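Local coordinates for protein predicted DNA-binding transcriptional regulator (Aliivibrio fischeri ES114, PDB 7DWN) that probably binds cis-regulatory DNA and regulates transcription as a tetrameric member of the LysR family, at residues Gln96-His101 against Asp144-Phe149; Pro171-Asp176 against Ala255-Gln260; Gly203-Ile208 against Leu264-Tyr269; Tyr268-Tyr273 against Lys283-Leu288. One frame throughout, in Å; residues are numbered along the deposited sequence.

Contact 1: Gln96-His101 against Asp144-Phe149; sequences QVAAAH and DILLAF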
loop_
_atom_site.group_PDB
_atom_site.type_symbol
_atom_site.label_atom_id
_atom_site.label_comp_id
_atom_site.label_asym_id
_atom_site.label_seq_id
_atom_site.Cartn_x
_atom_site.Cartn_y
_atom_site.Cartn_z
ATOM N N GLN A 96 -2.951 4.386 25.378
ATOM C CA GLN A 96 -2.084 4.919 24.332
ATOM C C GLN A 96 -2.514 6.347 24.032
ATOM O O GLN A 96 -3.622 6.577 23.535
ATOM C CB GLN A 96 -2.154 4.051 23.080
ATOM C CG GLN A 96 -1.765 2.606 23.313
ATOM C CD GLN A 96 -1.931 1.747 22.075
ATOM O OE1 GLN A 96 -1.163 1.858 21.120
ATOM N NE2 GLN A 96 -2.940 0.882 22.087
ATOM N N VAL A 97 -1.643 7.304 24.329
ATOM C CA VAL A 97 -1.932 8.719 24.142
ATOM C C VAL A 97 -0.918 9.289 23.166
ATOM O O VAL A 97 0.284 9.323 23.458
ATOM C CB VAL A 97 -1.898 9.491 25.470
ATOM C CG1 VAL A 97 -2.045 10.981 25.211
ATOM C CG2 VAL A 97 -2.995 8.993 26.397
ATOM N N ALA A 98 -1.396 9.727 22.009
ATOM C CA ALA A 98 -0.596 10.555 21.122
ATOM C C ALA A 98 -0.783 12.009 21.526
ATOM O O ALA A 98 -1.902 12.449 21.801
ATOM C CB ALA A 98 -0.999 10.344 19.663
ATOM N N ALA A 99 0.319 12.751 21.585
ATOM C CA ALA A 99 0.250 14.104 22.113
ATOM C C ALA A 99 1.299 14.982 21.454
ATOM O O ALA A 99 2.372 14.513 21.065
ATOM C CB ALA A 99 0.439 14.120 23.635
ATOM N N ALA A 100 0.970 16.264 21.328
ATOM C CA ALA A 100 1.976 17.254 20.984
ATOM C C ALA A 100 2.970 17.378 22.130
ATOM O O ALA A 100 2.598 17.298 23.305
ATOM C CB ALA A 100 1.321 18.604 20.692
ATOM N N HIS A 101 4.245 17.563 21.778
ATOM C CA HIS A 101 5.323 17.536 22.766
ATOM C C HIS A 101 5.067 18.522 23.902
ATOM O O HIS A 101 5.129 18.160 25.084
ATOM C CB HIS A 101 6.653 17.838 22.071
ATOM C CG HIS A 101 7.860 17.553 22.909
ATOM N ND1 HIS A 101 8.188 18.295 24.023
ATOM C CD2 HIS A 101 8.830 16.618 22.783
ATOM C CE1 HIS A 101 9.302 17.822 24.553
ATOM N NE2 HIS A 101 9.713 16.805 23.819
ATOM N N ASP A 144 -5.452 5.595 21.693
ATOM C CA ASP A 144 -6.775 5.738 22.285
ATOM C C ASP A 144 -7.217 7.193 22.372
ATOM O O ASP A 144 -8.366 7.513 22.045
ATOM C CB ASP A 144 -6.795 5.107 23.680
ATOM C CG ASP A 144 -6.352 3.657 23.669
ATOM O OD1 ASP A 144 -6.762 2.917 22.750
ATOM O OD2 ASP A 144 -5.588 3.261 24.576
ATOM N N ILE A 145 -6.326 8.080 22.808
ATOM C CA ILE A 145 -6.641 9.486 23.026
ATOM C C ILE A 145 -5.531 10.333 22.421
ATOM O O ILE A 145 -4.345 10.028 22.582
ATOM C CB ILE A 145 -6.816 9.798 24.528
ATOM C CG1 ILE A 145 -7.977 8.989 25.109
ATOM C CG2 ILE A 145 -7.036 11.290 24.747
ATOM C CD1 ILE A 145 -8.006 8.963 26.618
ATOM N N LEU A 146 -5.918 11.394 21.721
ATOM C CA LEU A 146 -4.987 12.304 21.071
ATOM C C LEU A 146 -5.035 13.654 21.773
ATOM O O LEU A 146 -6.111 14.229 21.939
ATOM C CB LEU A 146 -5.335 12.462 19.589
ATOM C CG LEU A 146 -4.565 13.506 18.785
ATOM C CD1 LEU A 146 -3.079 13.233 18.874
ATOM C CD2 LEU A 146 -5.025 13.496 17.337
ATOM N N LEU A 147 -3.880 14.155 22.193
ATOM C CA LEU A 147 -3.790 15.483 22.795
ATOM C C LEU A 147 -3.184 16.404 21.746
ATOM O O LEU A 147 -1.981 16.353 21.484
ATOM C CB LEU A 147 -2.957 15.454 24.074
ATOM C CG LEU A 147 -3.653 15.138 25.401
ATOM C CD1 LEU A 147 -4.382 13.804 25.362
ATOM C CD2 LEU A 147 -2.639 15.156 26.530
ATOM N N ALA A 148 -4.014 17.242 21.127
ATOM C CA ALA A 148 -3.528 18.053 20.018
ATOM C C ALA A 148 -4.169 19.429 20.085
ATOM O O ALA A 148 -4.949 19.726 20.989
ATOM C CB ALA A 148 -3.796 17.369 18.672
ATOM N N PHE A 149 -3.813 20.288 19.139
ATOM C CA PHE A 149 -4.370 21.628 19.102
ATOM C C PHE A 149 -5.613 21.664 18.215
ATOM O O PHE A 149 -5.993 20.671 17.590
ATOM C CB PHE A 149 -3.323 22.633 18.620
ATOM C CG PHE A 149 -2.180 22.820 19.578
ATOM C CD1 PHE A 149 -2.303 23.666 20.670
ATOM C CD2 PHE A 149 -0.987 22.144 19.392
ATOM C CE1 PHE A 149 -1.255 23.836 21.556
ATOM C CE2 PHE A 149 0.064 22.310 20.272
ATOM C CZ PHE A 149 -0.070 23.157 21.356
#

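Contact 2: Pro171-Asp176 against Ala255-Gln260; sequences PVSACD and AIIGEQ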
loop_
_atom_site.group_PDB
_atom_site.type_symbol
_atom_site.label_atom_id
_atom_site.label_comp_id
_atom_site.label_asym_id
_atom_site.label_seq_id
_atom_site.Cartn_x
_atom_site.Cartn_y
_atom_site.Cartn_z
ATOM N N PRO A 171 3.879 37.169 22.097
ATOM C CA PRO A 171 5.167 37.566 21.509
ATOM C C PRO A 171 6.120 38.009 22.608
ATOM O O PRO A 171 5.847 38.967 23.336
ATOM C CB PRO A 171 4.790 38.723 20.579
ATOM C CG PRO A 171 3.544 39.292 21.180
ATOM C CD PRO A 171 2.807 38.135 21.804
ATOM N N VAL A 172 7.238 37.301 22.736
ATOM C CA VAL A 172 8.150 37.512 23.847
ATOM C C VAL A 172 9.571 37.705 23.338
ATOM O O VAL A 172 9.953 37.239 22.255
ATOM C CB VAL A 172 8.108 36.352 24.862
ATOM C CG1 VAL A 172 6.743 36.275 25.521
ATOM C CG2 VAL A 172 8.463 35.041 24.183
ATOM N N SER A 173 10.347 38.411 24.166
ATOM C CA SER A 173 11.767 38.653 23.964
ATOM C C SER A 173 12.528 38.336 25.242
ATOM O O SER A 173 11.984 38.394 26.349
ATOM C CB SER A 173 12.066 40.109 23.590
ATOM O OG SER A 173 11.271 40.540 22.513
ATOM N N ALA A 174 13.813 38.036 25.072
ATOM C CA ALA A 174 14.712 37.901 26.206
ATOM C C ALA A 174 14.861 39.239 26.924
ATOM O O ALA A 174 14.633 40.310 26.356
ATOM C CB ALA A 174 16.082 37.400 25.749
ATOM N N CYS A 175 15.257 39.169 28.191
ATOM C CA CYS A 175 15.432 40.355 29.012
ATOM C C CYS A 175 16.826 40.368 29.621
ATOM O O CYS A 175 17.389 39.318 29.943
ATOM C CB CYS A 175 14.384 40.428 30.125
ATOM S SG CYS A 175 12.823 41.152 29.607
ATOM N N ASP A 176 17.372 41.570 29.779
ATOM C CA ASP A 176 18.664 41.714 30.422
ATOM C C ASP A 176 18.564 41.339 31.900
ATOM O O ASP A 176 17.483 41.069 32.434
ATOM C CB ASP A 176 19.192 43.141 30.256
ATOM C CG ASP A 176 18.186 44.194 30.684
ATOM O OD1 ASP A 176 17.811 44.219 31.875
ATOM O OD2 ASP A 176 17.787 45.009 29.827
ATOM N N ALA A 255 10.031 38.484 28.540
ATOM C CA ALA A 255 8.963 39.453 28.732
ATOM C C ALA A 255 8.127 39.584 27.469
ATOM O O ALA A 255 8.634 39.467 26.347
ATOM C CB ALA A 255 9.496 40.831 29.137
ATOM N N ILE A 256 6.834 39.832 27.682
ATOM C CA ILE A 256 5.925 40.153 26.592
ATOM C C ILE A 256 6.241 41.550 26.082
ATOM O O ILE A 256 6.371 42.502 26.863
ATOM C CB ILE A 256 4.466 40.052 27.060
ATOM C CG1 ILE A 256 4.225 38.734 27.799
ATOM C CG2 ILE A 256 3.523 40.184 25.877
ATOM C CD1 ILE A 256 2.852 38.633 28.430
ATOM N N ILE A 257 6.367 41.681 24.763
ATOM C CA ILE A 257 6.752 42.935 24.134
ATOM C C ILE A 257 5.702 43.450 23.169
ATOM O O ILE A 257 5.884 44.528 22.594
ATOM C CB ILE A 257 8.108 42.805 23.412
ATOM C CG1 ILE A 257 7.961 41.900 22.188
ATOM C CG2 ILE A 257 9.162 42.254 24.353
ATOM C CD1 ILE A 257 9.053 42.081 21.174
ATOM N N GLY A 258 4.614 42.717 22.963
ATOM C CA GLY A 258 3.625 43.083 21.978
ATOM C C GLY A 258 2.429 43.810 22.573
ATOM O O GLY A 258 2.218 43.852 23.781
ATOM N N GLU A 259 1.651 44.408 21.677
ATOM C CA GLU A 259 0.344 44.932 22.033
ATOM C C GLU A 259 -0.598 43.773 22.355
ATOM O O GLU A 259 -0.360 42.623 21.976
ATOM C CB GLU A 259 -0.204 45.784 20.886
ATOM C CG GLU A 259 -1.434 46.615 21.208
ATOM C CD GLU A 259 -1.822 47.525 20.059
ATOM O OE1 GLU A 259 -1.020 47.660 19.111
ATOM O OE2 GLU A 259 -2.929 48.102 20.100
ATOM N N GLN A 260 -1.674 44.081 23.084
ATOM C CA GLN A 260 -2.646 43.045 23.416
ATOM C C GLN A 260 -3.256 42.433 22.162
ATOM O O GLN A 260 -3.612 41.248 22.157
ATOM C CB GLN A 260 -3.740 43.614 24.320
ATOM C CG GLN A 260 -4.678 42.564 24.898
ATOM C CD GLN A 260 -3.991 41.646 25.893
ATOM O OE1 GLN A 260 -3.099 42.068 26.631
ATOM N NE2 GLN A 260 -4.404 40.383 25.919
#

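Contact 3: Gly203-Ile208 against Leu264-Tyr269; sequences GRQVEI and LPIEYY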
loop_
_atom_site.group_PDB
_atom_site.type_symbol
_atom_site.label_atom_id
_atom_site.label_comp_id
_atom_site.label_asym_id
_atom_site.label_seq_id
_atom_site.Cartn_x
_atom_site.Cartn_y
_atom_site.Cartn_z
ATOM N N GLY A 203 1.919 28.730 13.584
ATOM C CA GLY A 203 2.355 29.587 12.493
ATOM C C GLY A 203 1.192 30.217 11.750
ATOM O O GLY A 203 1.237 31.401 11.396
ATOM N N ARG A 204 0.133 29.438 11.509
ATOM C CA ARG A 204 -1.065 29.997 10.891
ATOM C C ARG A 204 -1.704 31.059 11.775
ATOM O O ARG A 204 -2.330 31.994 11.264
ATOM C CB ARG A 204 -2.071 28.885 10.575
ATOM C CG ARG A 204 -1.704 28.056 9.351
ATOM C CD ARG A 204 -2.783 27.039 8.986
ATOM N NE ARG A 204 -2.726 25.828 9.802
ATOM C CZ ARG A 204 -3.640 25.488 10.706
ATOM N NH1 ARG A 204 -4.693 26.267 10.911
ATOM N NH2 ARG A 204 -3.506 24.364 11.400
ATOM N N GLN A 205 -1.552 30.944 13.098
ATOM C CA GLN A 205 -2.069 31.997 13.967
ATOM C C GLN A 205 -1.222 33.265 13.871
ATOM O O GLN A 205 -1.764 34.377 13.837
ATOM C CB GLN A 205 -2.145 31.507 15.413
ATOM C CG GLN A 205 -2.952 30.228 15.600
ATOM C CD GLN A 205 -4.262 30.234 14.835
ATOM O OE1 GLN A 205 -5.078 31.146 14.977
ATOM N NE2 GLN A 205 -4.469 29.209 14.014
ATOM N N VAL A 206 0.106 33.122 13.823
ATOM C CA VAL A 206 0.975 34.296 13.705
ATOM C C VAL A 206 0.755 35.004 12.369
ATOM O O VAL A 206 0.853 36.243 12.276
ATOM C CB VAL A 206 2.451 33.888 13.897
ATOM C CG1 VAL A 206 3.381 35.074 13.662
ATOM C CG2 VAL A 206 2.663 33.319 15.290
ATOM N N GLU A 207 0.439 34.237 11.322
ATOM C CA GLU A 207 0.188 34.819 10.008
ATOM C C GLU A 207 -0.961 35.824 10.020
ATOM O O GLU A 207 -1.032 36.678 9.130
ATOM C CB GLU A 207 -0.100 33.704 8.997
ATOM C CG GLU A 207 -0.069 34.143 7.543
ATOM C CD GLU A 207 1.327 34.495 7.067
ATOM O OE1 GLU A 207 2.308 34.066 7.711
ATOM O OE2 GLU A 207 1.444 35.202 6.045
ATOM N N ILE A 208 -1.852 35.751 11.012
ATOM C CA ILE A 208 -2.993 36.662 11.059
ATOM C C ILE A 208 -2.534 38.091 11.324
ATOM O O ILE A 208 -3.051 39.044 10.729
ATOM C CB ILE A 208 -4.008 36.185 12.115
ATOM C CG1 ILE A 208 -4.648 34.866 11.680
ATOM C CG2 ILE A 208 -5.078 37.241 12.359
ATOM C CD1 ILE A 208 -5.416 34.960 10.380
ATOM N N LEU A 264 -2.296 36.144 20.629
ATOM C CA LEU A 264 -3.219 35.426 19.755
ATOM C C LEU A 264 -3.860 34.256 20.480
ATOM O O LEU A 264 -3.144 33.460 21.094
ATOM C CB LEU A 264 -2.483 34.924 18.512
ATOM C CG LEU A 264 -1.763 36.003 17.705
ATOM C CD1 LEU A 264 -0.718 35.375 16.802
ATOM C CD2 LEU A 264 -2.760 36.812 16.893
ATOM N N PRO A 265 -5.179 34.091 20.430
ATOM C CA PRO A 265 -5.794 32.950 21.119
ATOM C C PRO A 265 -5.495 31.635 20.413
ATOM O O PRO A 265 -5.454 31.561 19.184
ATOM C CB PRO A 265 -7.291 33.279 21.082
ATOM C CG PRO A 265 -7.448 34.139 19.880
ATOM C CD PRO A 265 -6.186 34.958 19.793
ATOM N N ILE A 266 -5.269 30.593 21.217
ATOM C CA ILE A 266 -5.160 29.218 20.743
ATOM C C ILE A 266 -5.934 28.332 21.711
ATOM O O ILE A 266 -6.175 28.697 22.862
ATOM C CB ILE A 266 -3.695 28.730 20.624
ATOM C CG1 ILE A 266 -2.943 28.928 21.944
ATOM C CG2 ILE A 266 -2.979 29.431 19.477
ATOM C CD1 ILE A 266 -1.526 28.375 21.924
ATOM N N GLU A 267 -6.337 27.160 21.230
ATOM C CA GLU A 267 -7.082 26.202 22.037
ATOM C C GLU A 267 -6.465 24.826 21.855
ATOM O O GLU A 267 -6.004 24.495 20.759
ATOM C CB GLU A 267 -8.561 26.157 21.632
ATOM C CG GLU A 267 -9.268 27.497 21.676
ATOM C CD GLU A 267 -10.526 27.510 20.833
ATOM O OE1 GLU A 267 -10.843 26.464 20.225
ATOM O OE2 GLU A 267 -11.194 28.564 20.773
ATOM N N TYR A 268 -6.448 24.016 22.914
ATOM C CA TYR A 268 -6.020 22.637 22.725
ATOM C C TYR A 268 -7.053 21.664 23.278
ATOM O O TYR A 268 -7.778 21.963 24.232
ATOM C CB TYR A 268 -4.622 22.355 23.315
ATOM C CG TYR A 268 -4.362 22.841 24.716
ATOM C CD1 TYR A 268 -3.885 24.124 24.946
ATOM C CD2 TYR A 268 -4.542 22.003 25.805
ATOM C CE1 TYR A 268 -3.625 24.569 26.223
ATOM C CE2 TYR A 268 -4.284 22.437 27.089
ATOM C CZ TYR A 268 -3.826 23.722 27.292
ATOM O OH TYR A 268 -3.566 24.166 28.569
ATOM N N TYR A 269 -7.106 20.492 22.643
ATOM C CA TYR A 269 -8.188 19.534 22.780
ATOM C C TYR A 269 -7.663 18.132 23.054
ATOM O O TYR A 269 -6.530 17.775 22.695
ATOM C CB TYR A 269 -9.031 19.456 21.505
ATOM C CG TYR A 269 -9.902 20.651 21.208
ATOM C CD1 TYR A 269 -9.368 21.808 20.655
ATOM C CD2 TYR A 269 -11.270 20.608 21.449
ATOM C CE1 TYR A 269 -10.172 22.896 20.370
ATOM C CE2 TYR A 269 -12.080 21.689 21.169
ATOM C CZ TYR A 269 -11.527 22.829 20.630
ATOM O OH TYR A 269 -12.336 23.904 20.351
HETATM O O HOH W 1 -5.276 32.845 16.959
#

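Contact 4: Tyr268-Tyr273 against Lys283-Leu288; sequences YYAYRY and KVWSIL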
loop_
_atom_site.group_PDB
_atom_site.type_symbol
_atom_site.label_atom_id
_atom_site.label_comp_id
_atom_site.label_asym_id
_atom_site.label_seq_id
_atom_site.Cartn_x
_atom_site.Cartn_y
_atom_site.Cartn_z
ATOM N N TYR A 268 -6.448 24.016 22.914
ATOM C CA TYR A 268 -6.020 22.637 22.725
ATOM C C TYR A 268 -7.053 21.664 23.278
ATOM O O TYR A 268 -7.778 21.963 24.232
ATOM C CB TYR A 268 -4.622 22.355 23.315
ATOM C CG TYR A 268 -4.362 22.841 24.716
ATOM C CD1 TYR A 268 -3.885 24.124 24.946
ATOM C CD2 TYR A 268 -4.542 22.003 25.805
ATOM C CE1 TYR A 268 -3.625 24.569 26.223
ATOM C CE2 TYR A 268 -4.284 22.437 27.089
ATOM C CZ TYR A 268 -3.826 23.722 27.292
ATOM O OH TYR A 268 -3.566 24.166 28.569
ATOM N N TYR A 269 -7.106 20.492 22.643
ATOM C CA TYR A 269 -8.188 19.534 22.780
ATOM C C TYR A 269 -7.663 18.132 23.054
ATOM O O TYR A 269 -6.530 17.775 22.695
ATOM C CB TYR A 269 -9.031 19.456 21.505
ATOM C CG TYR A 269 -9.902 20.651 21.208
ATOM C CD1 TYR A 269 -9.368 21.808 20.655
ATOM C CD2 TYR A 269 -11.270 20.608 21.449
ATOM C CE1 TYR A 269 -10.172 22.896 20.370
ATOM C CE2 TYR A 269 -12.080 21.689 21.169
ATOM C CZ TYR A 269 -11.527 22.829 20.630
ATOM O OH TYR A 269 -12.336 23.904 20.351
ATOM N N ALA A 270 -8.529 17.344 23.684
ATOM C CA ALA A 270 -8.453 15.893 23.677
ATOM C C ALA A 270 -9.418 15.371 22.620
ATOM O O ALA A 270 -10.573 15.803 22.561
ATOM C CB ALA A 270 -8.801 15.318 25.050
ATOM N N TYR A 271 -8.937 14.458 21.783
ATOM C CA TYR A 271 -9.725 13.855 20.721
ATOM C C TYR A 271 -9.732 12.344 20.891
ATOM O O TYR A 271 -8.782 11.757 21.421
ATOM C CB TYR A 271 -9.166 14.196 19.328
ATOM C CG TYR A 271 -9.006 15.671 19.016
ATOM C CD1 TYR A 271 -10.114 16.496 18.868
ATOM C CD2 TYR A 271 -7.744 16.228 18.830
ATOM C CE1 TYR A 271 -9.973 17.839 18.564
ATOM C CE2 TYR A 271 -7.592 17.572 18.526
ATOM C CZ TYR A 271 -8.712 18.372 18.393
ATOM O OH TYR A 271 -8.575 19.708 18.094
ATOM N N ARG A 272 -10.808 11.714 20.426
ATOM C CA ARG A 272 -10.911 10.264 20.441
ATOM C C ARG A 272 -11.820 9.831 19.301
ATOM O O ARG A 272 -12.564 10.637 18.735
ATOM C CB ARG A 272 -11.438 9.743 21.785
ATOM C CG ARG A 272 -12.763 10.351 22.204
ATOM C CD ARG A 272 -13.193 9.869 23.579
ATOM N NE ARG A 272 -13.786 8.536 23.549
ATOM C CZ ARG A 272 -14.223 7.891 24.627
ATOM N NH1 ARG A 272 -14.127 8.455 25.823
ATOM N NH2 ARG A 272 -14.752 6.681 24.513
ATOM N N TYR A 273 -11.741 8.549 18.961
ATOM C CA TYR A 273 -12.573 7.982 17.911
ATOM C C TYR A 273 -13.462 6.841 18.380
ATOM O O TYR A 273 -14.562 6.682 17.848
ATOM C CB TYR A 273 -11.703 7.484 16.744
ATOM C CG TYR A 273 -12.504 6.913 15.596
ATOM C CD1 TYR A 273 -13.151 7.749 14.695
ATOM C CD2 TYR A 273 -12.617 5.540 15.414
ATOM C CE1 TYR A 273 -13.887 7.235 13.645
ATOM C CE2 TYR A 273 -13.352 5.015 14.367
ATOM C CZ TYR A 273 -13.985 5.869 13.485
ATOM O OH TYR A 273 -14.720 5.359 12.439
ATOM N N LYS A 283 -11.143 6.265 32.131
ATOM C CA LYS A 283 -10.672 7.021 33.289
ATOM C C LYS A 283 -9.756 8.165 32.864
ATOM O O LYS A 283 -9.887 9.296 33.350
ATOM C CB LYS A 283 -9.954 6.100 34.275
ATOM C CG LYS A 283 -9.264 6.856 35.405
ATOM C CD LYS A 283 -8.952 5.953 36.583
ATOM C CE LYS A 283 -8.280 6.733 37.703
ATOM N NZ LYS A 283 -9.134 7.849 38.202
ATOM N N VAL A 284 -8.814 7.886 31.958
ATOM C CA VAL A 284 -7.918 8.936 31.482
ATOM C C VAL A 284 -8.708 10.031 30.773
ATOM O O VAL A 284 -8.443 11.228 30.955
ATOM C CB VAL A 284 -6.823 8.346 30.576
ATOM C CG1 VAL A 284 -5.993 9.460 29.964
ATOM C CG2 VAL A 284 -5.938 7.407 31.377
ATOM N N TRP A 285 -9.699 9.642 29.969
ATOM C CA TRP A 285 -10.517 10.632 29.275
ATOM C C TRP A 285 -11.300 11.488 30.262
ATOM O O TRP A 285 -11.401 12.709 30.092
ATOM C CB TRP A 285 -11.463 9.938 28.299
ATOM C CG TRP A 285 -12.359 10.885 27.563
ATOM C CD1 TRP A 285 -13.638 11.229 27.893
ATOM C CD2 TRP A 285 -12.041 11.614 26.372
ATOM N NE1 TRP A 285 -14.138 12.123 26.978
ATOM C CE2 TRP A 285 -13.176 12.377 26.035
ATOM C CE3 TRP A 285 -10.908 11.694 25.556
ATOM C CZ2 TRP A 285 -13.210 13.209 24.919
ATOM C CZ3 TRP A 285 -10.946 12.518 24.447
ATOM C CH2 TRP A 285 -12.088 13.264 24.139
ATOM N N SER A 286 -11.861 10.867 31.302
ATOM C CA SER A 286 -12.593 11.622 32.312
ATOM C C SER A 286 -11.683 12.609 33.029
ATOM O O SER A 286 -12.079 13.751 33.295
ATOM C CB SER A 286 -13.237 10.665 33.315
ATOM O OG SER A 286 -13.670 11.352 34.477
ATOM N N ILE A 287 -10.458 12.189 33.350
ATOM C CA ILE A 287 -9.537 13.090 34.036
ATOM C C ILE A 287 -9.106 14.227 33.117
ATOM O O ILE A 287 -8.909 15.362 33.571
ATOM C CB ILE A 287 -8.343 12.290 34.585
ATOM C CG1 ILE A 287 -8.835 11.343 35.682
ATOM C CG2 ILE A 287 -7.263 13.218 35.124
ATOM C CD1 ILE A 287 -7.851 10.283 36.079
ATOM N N LEU A 288 -8.976 13.958 31.815
ATOM C CA LEU A 288 -8.673 15.023 30.864
ATOM C C LEU A 288 -9.823 16.018 30.759
ATOM O O LEU A 288 -9.599 17.234 30.734
ATOM C CB LEU A 288 -8.354 14.427 29.495
ATOM C CG LEU A 288 -6.936 13.890 29.324
ATOM C CD1 LEU A 288 -6.842 13.043 28.071
ATOM C CD2 LEU A 288 -5.957 15.052 29.258
#

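Contact 1: Gln96-His101 against Asp144-Phe149
Val97 and Leu147 cross obliquely on one face of a parallel strand pair. The CG1 branch of Val97 stands anti to its backbone N (chi1 173°), which brings it to 3.7 Å from Leu147 CD1. Ala99 projects from the same face, and its methyl lies beside the root of the leucine, with Ala99 CB 3.7 Å from Leu147 CB. Ile145 also belongs to this face, which helices 101-114 and 279-290 cover. On the reverse face, Leu146 swings CD1 back over its neighbour until it meets Ala98 CB at 3.6 Å. The two strands belong to subdomain I of the regulatory domain, a type 2 periplasmic-binding-protein fold; strand 94-99 lies between 123-128 and 145-149. Between the backbones, the bond from Leu147 N to Ala98 O is short, 2.6 Å, and runs nearly along the carbonyl axis, whereas that from Ala98 N to Ile145 O is weak. At the start of the pair, Gln96 O is gripped by two donors, Asp144 N and Ile145 N. The Asp144 carboxylate answers in turn: OD2 takes Gln96 N at 3.0 Å, approached from 40° above the carboxylate plane. At the other end, Ala100 occupies the N-cap position of helix 101-114, its N bonded to Leu147 O at 3.0 Å and its CB resting 3.9 Å from Phe149 CE2, on a ring that also neighbours a bound MES molecule, probably from the crystallisation liquor.

Contact 2: Pro171-Asp176 against Ala255-Gln260
Ile257 takes the crowded rotamer, with CG1 between its backbone N and carbonyl carbon (chi1 69°), while Ser173 keeps OG beside its own N (chi1 -51°); together these torsions set the isoleucine's CD1 directly against the hydroxyl. They meet beside an antiparallel strand pairing in subdomain II of the LysR regulatory domain, where the end of the long strand 160-174 takes strand 254-256 on one edge and strand 238-241 on the other. Ser173 and Ala255 form the hydrogen-bonded pair, with Ser173 N giving to Ala255 O at 3.0 Å and Ala255 N returning to Ser173 O at 2.9 Å. One step on, Val172 and Ile256 make the non-hydrogen-bonded pair, their CG1 atoms 4.2 Å apart. Past the end of strand 254-256, Ile257 N still reaches Pro171 O, 3.1 Å away and almost straight at 168°. Here the proline ring lies against bare backbone, Pro171 CG standing 3.9 Å from Gly258 CA. Beyond the other end of the pairing, Cys175 SG rests on the Ala255 methyl, CB, at 3.4 Å. The serine hydroxyl has a weak hydrogen bond to Tyr183 O, yet within the two segments its closest neighbour is apolar: Ser173 OG lies 3.0 Å from Ile257 CD1.

Contact 3: Gly203-Ile208 against Leu264-Tyr269
Gln205 sits where helix 201-209 packs on strand 264-272, a helix-on-sheet contact of the LysR regulatory domain. The strand is one of two long crossover strands that run between its subdomains, as in type 2 periplasmic binding proteins. Over the segments compared, helix and strand run roughly antiparallel, at 156°, with their axes 9.1 Å apart. From the helix, Gln205 CB lies at the margin of the Leu264 side chain, 4.4 Å from its CD1. The next carbon, CG, comes down obliquely on the Ile266 branch methyl and meets CG2 at 4.0 Å. A bend at chi2 (-45°) then turns the amide toward the backbone of Pro265 and divides its two ends between helix and strand. NE2 is bonded back to Tyr201 O, one turn earlier in the helix, which fixes the rotation of the amide. OE1 looks the other way and accepts from a water at 2.6 Å; the same water gives its second proton to Pro265 O, joining segments 203-208 and 264-269, which share no direct hydrogen bond. A direct bond between helix and strand comes from Tyr201, whose OH pairs with Glu267 N. Leu264 meanwhile directs CD1 into the helix backbone and reaches Val206 CA at 3.7 Å. That methyl approaches closest to a carbonyl already taken by Ile208 N: Leu264 CD1 stands 3.3 Å from Gln205 O.

Contact 4: Tyr268-Tyr273 against Lys283-Leu288
Helix 279-290, near the C-terminus of the chain, folds back along strand 264-272 after a short connection, and Trp285 supplies the largest share of the buried surface. With CG anti to its backbone N (chi1 179°), the indole reaches down to the strand and comes to lie between Ala270 and Arg272, two residues that point toward the helix. The Ala270 methyl touches the far end of the six-membered ring, CB to Trp285 CZ3 being 3.6 Å. Ala270 O is close to the adjacent corner, 3.4 Å from Trp285 CH2, while Tyr271 N meets the ring at its edge and in its plane. This is the strand-and-helix layer of subdomain I in the type 2 periplasmic-binding-protein fold; the two segments run nearly antiparallel, their axes 10.0 Å apart. Arg272 spreads across one indole face. Its CG begins in the crowded position (chi1 55°), and CD then lies above the centre of the benzene ring in a CH-pi contact, 3.3 Å from the six-membered centroid. The chain bends at chi3 and carries the guanidinium above the pyrrole ring, where CZ makes a cation-pi contact 4.6 Å from the five-membered centroid. The guanidinium stands on edge there, its plane 86° from the indole, with NH1 turned down to 3.5 Å from Trp285 CG. NH2 is bound by a salt bridge to Glu282 OE2 and by Gln274 O, so the charge remains paired while NH1 faces the ring. Closer to the middle of the strand, Leu288 CD1 lies 4.3 Å from Ala270 CB.

In the fold
Contacts 1 and 4 share one core in subdomain I: strands 145-149 and 264-272 are neighbours in the sheet, joined by Ala148 O to Tyr269 N, and Leu288 packs on Leu147. Contact 3 uses the same strand 264-272, but its centre is 21 Å from that of contact 4, beside a helix of the other subdomain. Contact 2, whose nearest atoms are about 14 Å from contact 1, lies farthest from the centre of the chain and is more superficial. The chemistry follows place: backbone bonds define contacts 1 and 2, parallel in one and antiparallel in the other, whereas the helix-on-strand contacts rely on side chains, with a bridging water in contact 3 and an edge-on cation-pi contact in contact 4.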